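Local coordinates for lipoprotein (Streptococcus pneumoniae, PDB 3CX3) that binds zinc and, as a surface lipoprotein homologous with ABC-transporter binding proteins, probably delivers the metal for uptake into the cell, at residues A[219-233]-A[244-257]. Numbering follows the deposited sequence.
Sequences QEFVKTYKVKTIFTE and LVKSTGVGLKTLNP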
loop_
_atom_site.group_PDB
_atom_site.type_symbol
_atom_site.label_atom_id
_atom_site.label_comp_id
_atom_site.label_asym_id
_atom_site.label_seq_id
_atom_site.Cartn_x
_atom_site.Cartn_y
_atom_site.Cartn_z
ATOM N N GLN A 219 18.869 -17.149 2.605
ATOM C CA GLN A 219 20.025 -17.365 1.726
ATOM C C GLN A 219 19.891 -18.612 0.868
ATOM O O GLN A 219 20.273 -18.605 -0.299
ATOM C CB GLN A 219 21.311 -17.484 2.537
ATOM C CG GLN A 219 22.156 -16.232 2.593
ATOM C CD GLN A 219 23.494 -16.480 3.278
ATOM O OE1 GLN A 219 23.727 -16.001 4.393
ATOM N NE2 GLN A 219 24.377 -17.247 2.619
ATOM N N GLU A 220 19.352 -19.679 1.457
ATOM C CA GLU A 220 19.278 -20.992 0.815
ATOM C C GLU A 220 17.976 -21.176 0.085
ATOM O O GLU A 220 17.879 -21.991 -0.832
ATOM C CB GLU A 220 19.488 -22.101 1.846
ATOM C CG GLU A 220 20.965 -22.477 1.970
ATOM C CD GLU A 220 21.462 -22.515 3.401
ATOM O OE1 GLU A 220 20.765 -23.118 4.254
ATOM O OE2 GLU A 220 22.558 -21.947 3.661
ATOM N N PHE A 221 16.983 -20.402 0.514
ATOM C CA PHE A 221 15.718 -20.251 -0.173
ATOM C C PHE A 221 15.926 -19.712 -1.584
ATOM O O PHE A 221 15.269 -20.141 -2.534
ATOM C CB PHE A 221 14.838 -19.286 0.624
ATOM C CG PHE A 221 13.471 -19.121 0.060
ATOM C CD1 PHE A 221 12.411 -19.868 0.567
ATOM C CD2 PHE A 221 13.243 -18.239 -0.987
ATOM C CE1 PHE A 221 11.126 -19.731 0.051
ATOM C CE2 PHE A 221 11.980 -18.094 -1.518
ATOM C CZ PHE A 221 10.907 -18.847 -0.996
ATOM N N VAL A 222 16.835 -18.750 -1.697
ATOM C CA VAL A 222 17.237 -18.159 -2.964
ATOM C C VAL A 222 17.813 -19.250 -3.864
ATOM O O VAL A 222 17.615 -19.241 -5.087
ATOM C CB VAL A 222 18.298 -17.054 -2.714
ATOM C CG1 VAL A 222 18.717 -16.363 -4.014
ATOM C CG2 VAL A 222 17.766 -16.028 -1.728
ATOM N N LYS A 223 18.514 -20.194 -3.233
ATOM C CA LYS A 223 19.148 -21.297 -3.930
ATOM C C LYS A 223 18.139 -22.410 -4.257
ATOM O O LYS A 223 17.968 -22.759 -5.415
ATOM C CB LYS A 223 20.349 -21.817 -3.114
ATOM C CG LYS A 223 21.283 -22.782 -3.865
ATOM C CD LYS A 223 22.266 -22.041 -4.774
ATOM C CE LYS A 223 23.038 -23.009 -5.667
ATOM N NZ LYS A 223 22.166 -23.600 -6.731
ATOM N N THR A 224 17.484 -22.952 -3.231
ATOM C CA THR A 224 16.443 -23.982 -3.386
ATOM C C THR A 224 15.442 -23.665 -4.488
ATOM O O THR A 224 15.247 -24.459 -5.407
ATOM C CB THR A 224 15.611 -24.122 -2.105
ATOM O OG1 THR A 224 16.480 -24.139 -0.971
ATOM C CG2 THR A 224 14.760 -25.387 -2.138
ATOM N N TYR A 225 14.793 -22.509 -4.362
ATOM C CA TYR A 225 13.747 -22.090 -5.291
ATOM C C TYR A 225 14.363 -21.385 -6.484
ATOM O O TYR A 225 13.670 -20.986 -7.428
ATOM C CB TYR A 225 12.688 -21.256 -4.563
ATOM C CG TYR A 225 11.878 -22.113 -3.608
ATOM C CD1 TYR A 225 10.896 -22.981 -4.085
ATOM C CD2 TYR A 225 12.124 -22.091 -2.239
ATOM C CE1 TYR A 225 10.170 -23.796 -3.230
ATOM C CE2 TYR A 225 11.400 -22.902 -1.366
ATOM C CZ TYR A 225 10.418 -23.755 -1.869
ATOM O OH TYR A 225 9.686 -24.562 -1.014
ATOM N N LYS A 226 15.684 -21.255 -6.425
ATOM C CA LYS A 226 16.503 -20.844 -7.565
ATOM C C LYS A 226 16.134 -19.470 -8.051
ATOM O O LYS A 226 15.599 -19.338 -9.138
ATOM C CB LYS A 226 16.374 -21.877 -8.692
ATOM N N VAL A 227 16.413 -18.464 -7.218
ATOM C CA VAL A 227 15.928 -17.088 -7.415
ATOM C C VAL A 227 17.102 -16.213 -7.812
ATOM O O VAL A 227 18.216 -16.401 -7.315
ATOM C CB VAL A 227 15.226 -16.508 -6.138
ATOM C CG1 VAL A 227 14.837 -15.045 -6.340
ATOM C CG2 VAL A 227 13.995 -17.355 -5.749
ATOM N N LYS A 228 16.838 -15.250 -8.686
ATOM C CA LYS A 228 17.875 -14.624 -9.494
ATOM C C LYS A 228 17.996 -13.149 -9.173
ATOM O O LYS A 228 19.069 -12.563 -9.290
ATOM C CB LYS A 228 17.529 -14.788 -10.973
ATOM C CG LYS A 228 17.538 -16.239 -11.476
ATOM C CD LYS A 228 17.064 -16.339 -12.944
ATOM C CE LYS A 228 17.619 -17.625 -13.636
ATOM N NZ LYS A 228 16.986 -17.833 -15.010
ATOM N N THR A 229 16.878 -12.560 -8.764
ATOM C CA THR A 229 16.798 -11.148 -8.459
ATOM C C THR A 229 16.197 -11.015 -7.069
ATOM O O THR A 229 15.159 -11.599 -6.782
ATOM C CB THR A 229 15.907 -10.412 -9.509
ATOM O OG1 THR A 229 16.505 -10.516 -10.811
ATOM C CG2 THR A 229 15.722 -8.952 -9.161
ATOM N N ILE A 230 16.872 -10.277 -6.198
ATOM C CA ILE A 230 16.225 -9.810 -4.989
ATOM C C ILE A 230 15.649 -8.437 -5.340
ATOM O O ILE A 230 16.317 -7.624 -5.989
ATOM C CB ILE A 230 17.168 -9.804 -3.749
ATOM C CG1 ILE A 230 18.537 -9.212 -4.082
ATOM C CG2 ILE A 230 17.358 -11.230 -3.204
ATOM C CD1 ILE A 230 19.463 -9.108 -2.887
ATOM N N PHE A 231 14.390 -8.211 -4.982
ATOM C CA PHE A 231 13.734 -6.949 -5.280
ATOM C C PHE A 231 13.833 -5.961 -4.106
ATOM O O PHE A 231 13.150 -6.114 -3.093
ATOM C CB PHE A 231 12.264 -7.171 -5.658
ATOM C CG PHE A 231 12.059 -7.854 -6.981
ATOM C CD1 PHE A 231 12.277 -7.171 -8.181
ATOM C CD2 PHE A 231 11.615 -9.178 -7.033
ATOM C CE1 PHE A 231 12.063 -7.806 -9.425
ATOM C CE2 PHE A 231 11.404 -9.833 -8.267
ATOM C CZ PHE A 231 11.620 -9.138 -9.464
ATOM N N THR A 232 14.689 -4.949 -4.248
ATOM C CA THR A 232 14.782 -3.893 -3.251
ATOM C C THR A 232 13.833 -2.765 -3.582
ATOM O O THR A 232 13.133 -2.814 -4.584
ATOM C CB THR A 232 16.204 -3.305 -3.141
ATOM O OG1 THR A 232 16.727 -3.032 -4.448
ATOM C CG2 THR A 232 17.118 -4.254 -2.410
ATOM N N GLU A 233 13.798 -1.767 -2.705
ATOM C CA GLU A 233 13.220 -0.467 -3.019
ATOM C C GLU A 233 14.344 0.561 -3.134
ATOM O O GLU A 233 15.525 0.232 -3.012
ATOM C CB GLU A 233 12.243 -0.022 -1.933
ATOM C CG GLU A 233 11.246 -1.076 -1.468
ATOM C CD GLU A 233 11.041 -1.026 0.041
ATOM O OE1 GLU A 233 11.665 -0.148 0.680
ATOM O OE2 GLU A 233 10.275 -1.853 0.593
ATOM N N LEU A 244 23.268 -9.534 0.044
ATOM C CA LEU A 244 22.554 -10.790 -0.198
ATOM C C LEU A 244 22.796 -11.184 -1.642
ATOM O O LEU A 244 22.766 -12.361 -2.000
ATOM C CB LEU A 244 21.058 -10.603 0.038
ATOM C CG LEU A 244 20.245 -11.788 0.542
ATOM C CD1 LEU A 244 20.408 -11.883 2.030
ATOM C CD2 LEU A 244 18.796 -11.578 0.184
ATOM N N VAL A 245 22.991 -10.170 -2.476
ATOM C CA VAL A 245 23.758 -10.326 -3.688
ATOM C C VAL A 245 25.159 -10.494 -3.130
ATOM O O VAL A 245 25.843 -11.482 -3.405
ATOM C CB VAL A 245 23.746 -9.042 -4.548
ATOM C CG1 VAL A 245 24.079 -9.357 -6.006
ATOM C CG2 VAL A 245 22.415 -8.324 -4.444
ATOM N N LYS A 246 25.544 -9.526 -2.294
ATOM C CA LYS A 246 26.859 -9.462 -1.650
ATOM C C LYS A 246 27.068 -10.594 -0.627
ATOM O O LYS A 246 27.692 -10.404 0.430
ATOM C CB LYS A 246 27.071 -8.073 -1.022
ATOM C CG LYS A 246 26.887 -6.920 -2.020
ATOM C CD LYS A 246 27.093 -5.539 -1.388
ATOM C CE LYS A 246 27.151 -4.434 -2.459
ATOM N NZ LYS A 246 25.861 -4.239 -3.213
ATOM N N SER A 247 26.515 -11.759 -0.965
ATOM C CA SER A 247 26.776 -13.023 -0.288
ATOM C C SER A 247 26.680 -14.101 -1.368
ATOM O O SER A 247 27.307 -13.962 -2.427
ATOM C CB SER A 247 25.790 -13.269 0.866
ATOM O OG SER A 247 24.551 -13.797 0.413
ATOM N N THR A 248 25.901 -15.157 -1.122
ATOM C CA THR A 248 25.672 -16.188 -2.135
ATOM C C THR A 248 24.652 -15.671 -3.162
ATOM O O THR A 248 23.727 -14.925 -2.816
ATOM C CB THR A 248 25.259 -17.574 -1.503
ATOM O OG1 THR A 248 25.630 -18.654 -2.381
ATOM C CG2 THR A 248 23.752 -17.645 -1.194
ATOM N N GLY A 249 24.853 -16.040 -4.425
ATOM C CA GLY A 249 23.965 -15.615 -5.496
ATOM C C GLY A 249 24.275 -14.260 -6.103
ATOM O O GLY A 249 25.350 -13.689 -5.879
ATOM N N VAL A 250 23.310 -13.759 -6.879
ATOM C CA VAL A 250 23.449 -12.552 -7.706
ATOM C C VAL A 250 22.099 -11.815 -7.874
ATOM O O VAL A 250 21.055 -12.316 -7.447
ATOM C CB VAL A 250 24.030 -12.886 -9.132
ATOM C CG1 VAL A 250 25.339 -13.667 -9.048
ATOM C CG2 VAL A 250 23.014 -13.648 -9.995
ATOM N N GLY A 251 22.141 -10.623 -8.476
ATOM C CA GLY A 251 20.953 -9.964 -9.039
ATOM C C GLY A 251 20.088 -9.086 -8.148
ATOM O O GLY A 251 19.469 -9.575 -7.206
ATOM N N LEU A 252 20.020 -7.793 -8.483
ATOM C CA LEU A 252 19.218 -6.795 -7.749
ATOM C C LEU A 252 18.321 -5.925 -8.639
ATOM O O LEU A 252 18.802 -5.249 -9.547
ATOM C CB LEU A 252 20.122 -5.869 -6.926
ATOM C CG LEU A 252 20.083 -5.911 -5.394
ATOM C CD1 LEU A 252 21.010 -4.859 -4.818
ATOM C CD2 LEU A 252 18.678 -5.692 -4.895
ATOM N N LYS A 253 17.018 -5.944 -8.361
ATOM C CA LYS A 253 16.056 -5.028 -8.994
ATOM C C LYS A 253 15.076 -4.464 -7.976
ATOM O O LYS A 253 14.740 -5.121 -7.003
ATOM C CB LYS A 253 15.295 -5.690 -10.145
ATOM C CG LYS A 253 16.105 -5.772 -11.414
ATOM C CD LYS A 253 15.223 -5.707 -12.647
ATOM C CE LYS A 253 14.526 -7.032 -12.905
ATOM N NZ LYS A 253 14.139 -7.192 -14.345
ATOM N N THR A 254 14.636 -3.236 -8.222
ATOM C CA THR A 254 13.760 -2.528 -7.303
ATOM C C THR A 254 12.295 -2.683 -7.675
ATOM O O THR A 254 11.941 -2.576 -8.842
ATOM C CB THR A 254 14.148 -1.032 -7.172
ATOM O OG1 THR A 254 13.008 -0.264 -6.761
ATOM C CG2 THR A 254 14.649 -0.497 -8.477
ATOM N N LEU A 255 11.463 -2.925 -6.657
ATOM C CA LEU A 255 10.034 -3.201 -6.811
ATOM C C LEU A 255 9.273 -2.351 -5.774
ATOM O O LEU A 255 9.522 -2.499 -4.573
ATOM C CB LEU A 255 9.818 -4.677 -6.510
ATOM C CG LEU A 255 8.953 -5.725 -7.231
ATOM C CD1 LEU A 255 8.274 -6.500 -6.150
ATOM C CD2 LEU A 255 7.933 -5.197 -8.262
ATOM N N ASN A 256 8.357 -1.483 -6.217
ATOM C CA ASN A 256 7.654 -0.532 -5.326
ATOM C C ASN A 256 6.391 -1.092 -4.624
ATOM O O ASN A 256 5.417 -1.498 -5.284
ATOM C CB ASN A 256 7.248 0.727 -6.089
ATOM C CG ASN A 256 7.494 2.018 -5.311
ATOM O OD1 ASN A 256 8.042 2.990 -5.866
ATOM N ND2 ASN A 256 7.065 2.060 -4.057
ATOM N N PRO A 257 6.403 -1.090 -3.282
ATOM C CA PRO A 257 5.227 -1.494 -2.519
ATOM C C PRO A 257 4.255 -0.308 -2.343
ATOM O O PRO A 257 3.230 -0.441 -1.635
ATOM C CB PRO A 257 5.818 -1.931 -1.182
ATOM C CG PRO A 257 7.074 -1.157 -0.997
ATOM C CD PRO A 257 7.538 -0.709 -2.404
HETATM O O HOH W 1 10.944 -4.169 -3.177
#
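A right-handed beta-alpha-beta unit, strand 230-232, helix 239-245 and strand 252-254, lays I230, F231 and T232 parallel beside L252, K253 and T254 at the border of a four-stranded sheet. I230 is held through both of its backbone polar atoms: N donates to G251 O (2.9 Å, N-H...O 164°), and O accepts from K253 N (3.0 Å). The T232 N to K253 O bond is bent and weak; the pairing appears to continue with L255 N to T232 O, though both carbonyl oxygens are less surely placed. A water can donate to F231 O and L255 O, though it has more acceptors near it than protons, linking strand 230-232 to the residue just after strand 252-254.

Side chains alternate between the two faces. On that of I230, T232 and L252, chi1 of 45° sets I230 CG1 between its backbone N and carbonyl carbon, close to L252 CD2 (3.6 Å), and the extended CD1 continues to V245 CG2 (3.4 Å) and L244 CB. I230 thereby bridges the sheet and the end of helix 239-245, while L252 CD2 also packs on T232 CG2. On the other face, F231 lies alongside K253, pointing the same way, and L255 CG sits over its ring, a CH-pi contact 4.1 Å from the centroid. T229 CG2 presses on K253 CB (3.4 Å).

Near the zinc, P257 CG touches E233 OE2 (3.6 Å), the oxygen that accepts from ND1 of the zinc ligand H184, a second-shell bond that probably orients the imidazole. Strand 230-232 pairs on its other side with strand 180-182; helix 268-281 packs against F231, and helix 213-224 against L244.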